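Local coordinates for protein Bm4233, isoform b (Brugia malayi, PDB 6ANY) that probably binds and carries sterols or related lipids, as a secreted venom allergen-like protein of the CAP superfamily, at residues A[47-52]-A[141-146]. Residues are numbered along the deposited sequence; the frame is centred on the assembly and turned at random.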
loop_
_atom_site.group_PDB
_atom_site.type_symbol
_atom_site.label_atom_id
_atom_site.label_comp_id
_atom_site.label_asym_id
_atom_site.label_seq_id
_atom_site.Cartn_x
_atom_site.Cartn_y
_atom_site.Cartn_z
ATOM N N LEU A 47 5.584 6.025 -8.486
ATOM C CA LEU A 47 6.036 6.968 -7.452
ATOM C C LEU A 47 6.559 6.290 -6.184
ATOM O O LEU A 47 6.024 5.249 -5.747
ATOM C CB LEU A 47 4.917 7.966 -7.099
ATOM C CG LEU A 47 4.462 8.842 -8.274
ATOM C CD1 LEU A 47 3.295 9.745 -7.917
ATOM C CD2 LEU A 47 5.649 9.639 -8.885
ATOM N N LEU A 48 7.582 6.898 -5.588
ATOM C CA LEU A 48 8.130 6.431 -4.350
ATOM C C LEU A 48 7.229 6.921 -3.171
ATOM O O LEU A 48 7.024 8.113 -2.955
ATOM C CB LEU A 48 9.545 6.919 -4.188
ATOM C CG LEU A 48 10.398 6.250 -3.099
ATOM C CD1 LEU A 48 11.874 6.199 -3.459
ATOM C CD2 LEU A 48 10.330 7.022 -1.813
ATOM N N LEU A 49 6.670 5.980 -2.440
ATOM C CA LEU A 49 5.771 6.332 -1.317
ATOM C C LEU A 49 6.474 7.089 -0.203
ATOM O O LEU A 49 7.575 6.774 0.157
ATOM C CB LEU A 49 5.054 5.110 -0.748
ATOM C CG LEU A 49 4.263 4.260 -1.709
ATOM C CD1 LEU A 49 3.633 3.076 -0.955
ATOM C CD2 LEU A 49 3.183 5.073 -2.405
ATOM N N LYS A 50 5.830 8.144 0.290
ATOM C CA LYS A 50 6.329 8.908 1.438
ATOM C C LYS A 50 5.302 8.701 2.559
ATOM O O LYS A 50 4.082 8.649 2.310
ATOM C CB LYS A 50 6.355 10.406 1.121
ATOM C CG LYS A 50 7.179 10.861 -0.087
ATOM C CD LYS A 50 8.655 10.694 0.175
ATOM C CE LYS A 50 9.082 11.718 1.204
ATOM N NZ LYS A 50 10.503 11.614 1.622
ATOM N N TRP A 51 5.782 8.658 3.787
ATOM C CA TRP A 51 4.967 8.647 4.947
ATOM C C TRP A 51 4.313 9.966 5.171
ATOM O O TRP A 51 4.992 11.028 5.177
ATOM C CB TRP A 51 5.762 8.259 6.192
ATOM C CG TRP A 51 4.848 7.918 7.368
ATOM C CD1 TRP A 51 4.476 8.757 8.330
ATOM C CD2 TRP A 51 4.156 6.675 7.640
ATOM N NE1 TRP A 51 3.591 8.161 9.203
ATOM C CE2 TRP A 51 3.435 6.859 8.829
ATOM C CE3 TRP A 51 4.149 5.415 7.050
ATOM C CZ2 TRP A 51 2.684 5.855 9.418
ATOM C CZ3 TRP A 51 3.402 4.413 7.666
ATOM C CH2 TRP A 51 2.677 4.659 8.834
ATOM N N SER A 52 2.999 9.926 5.435
ATOM C CA SER A 52 2.233 11.154 5.757
ATOM C C SER A 52 1.585 10.996 7.172
ATOM O O SER A 52 0.798 10.040 7.387
ATOM C CB SER A 52 1.152 11.389 4.679
ATOM O OG SER A 52 0.181 12.311 5.108
ATOM N N GLY A 141 0.583 3.420 -9.277
ATOM C CA GLY A 141 1.680 4.321 -9.653
ATOM C C GLY A 141 1.500 5.748 -9.279
ATOM O O GLY A 141 2.416 6.385 -8.786
ATOM N N LYS A 142 0.299 6.246 -9.470
ATOM C CA LYS A 142 -0.002 7.612 -9.050
ATOM C C LYS A 142 -0.039 7.921 -7.516
ATOM O O LYS A 142 0.138 9.091 -7.137
ATOM C CB LYS A 142 -1.262 8.141 -9.724
ATOM C CG LYS A 142 -1.061 8.493 -11.199
ATOM C CD LYS A 142 -2.455 8.763 -11.823
ATOM C CE LYS A 142 -2.474 8.614 -13.361
ATOM N NZ LYS A 142 -2.060 9.936 -13.892
ATOM N N THR A 143 -0.255 6.925 -6.673
ATOM C CA THR A 143 -0.284 7.137 -5.225
ATOM C C THR A 143 1.143 7.439 -4.779
ATOM O O THR A 143 2.058 6.782 -5.256
ATOM C CB THR A 143 -0.807 5.868 -4.505
ATOM O OG1 THR A 143 -2.167 5.615 -4.921
ATOM C CG2 THR A 143 -0.745 6.036 -3.011
ATOM N N HIS A 144 1.326 8.426 -3.905
ATOM C CA HIS A 144 2.649 8.752 -3.374
ATOM C C HIS A 144 2.707 9.025 -1.896
ATOM O O HIS A 144 3.784 9.275 -1.381
ATOM C CB HIS A 144 3.333 9.913 -4.149
ATOM C CG HIS A 144 2.668 11.241 -4.035
ATOM N ND1 HIS A 144 1.589 11.616 -4.828
ATOM C CD2 HIS A 144 3.024 12.346 -3.332
ATOM C CE1 HIS A 144 1.293 12.883 -4.573
ATOM N NE2 HIS A 144 2.148 13.344 -3.674
ATOM N N LYS A 145 1.581 8.896 -1.208
ATOM C CA LYS A 145 1.491 9.167 0.230
ATOM C C LYS A 145 0.852 8.008 0.957
ATOM O O LYS A 145 -0.131 7.454 0.503
ATOM C CB LYS A 145 0.658 10.431 0.497
ATOM C CG LYS A 145 1.261 11.655 -0.172
ATOM C CD LYS A 145 0.637 12.966 0.257
ATOM C CE LYS A 145 -0.488 13.385 -0.692
ATOM N NZ LYS A 145 -0.982 14.795 -0.404
ATOM N N ILE A 146 1.381 7.656 2.105
ATOM C CA ILE A 146 0.843 6.518 2.872
ATOM C C ILE A 146 0.908 6.874 4.342
ATOM O O ILE A 146 1.848 7.487 4.771
ATOM C CB ILE A 146 1.572 5.208 2.573
ATOM C CG1 ILE A 146 0.865 4.065 3.309
ATOM C CG2 ILE A 146 3.060 5.276 2.953
ATOM C CD1 ILE A 146 1.380 2.692 2.929
#
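Leu47 lays CB, CG and CD1 against the turn at 141-144. Leu47 CB sits between Gly141 O (3.4 Å away) and Thr143 O; Leu47 CG, anti to the carbonyl carbon (chi1 -61°), comes close to Gly141 O; Leu47 CD1 lies 3.3 Å from Lys142 O and also meets Gly141 O and His144 CB. The side chain thus passes the carbonyl oxygens of Gly141, Lys142 and Thr143. Leu47 N donates a hydrogen bond to Gly141 O (3.2 Å), in the carbonyl plane and on a lone pair. Lys142 O also lies in the plane of the His144 ring, at its edge. Further along, the chains pair as parallel strands, with 50-51 at one edge of the mixed central sheet of the CAP fold. Lys50 grips both sides of Lys145: Lys50 N donates to His144 O (2.9 Å) from above the carbonyl plane, and Lys50 O accepts Ile146 N nearly along the C=O axis. Ser52 N closes the ladder on Ile146 O (2.8 Å), an oxygen that also lies obliquely by the Trp51 ring, 3.8 Å from Trp51 CE3. Ile146 CG2 touches Leu49 CB and Trp51 CE3 (4.2 Å), on the face of the sheet that Trp51 shares with helix 10-28. Across 145-146 from this edge strand, His144 and Lys145 both face Ser167, a classic beta bulge. Ser52 OG caps the following helix at Leu55 N, and Trp51 NE1 hydrogen-bonds Glu56 OE1. Three backbone hydrogen bonds therefore set the parallel register and a fourth ties Leu47 to the turn, while apolar side-chain carbons press mainly against backbone oxygens.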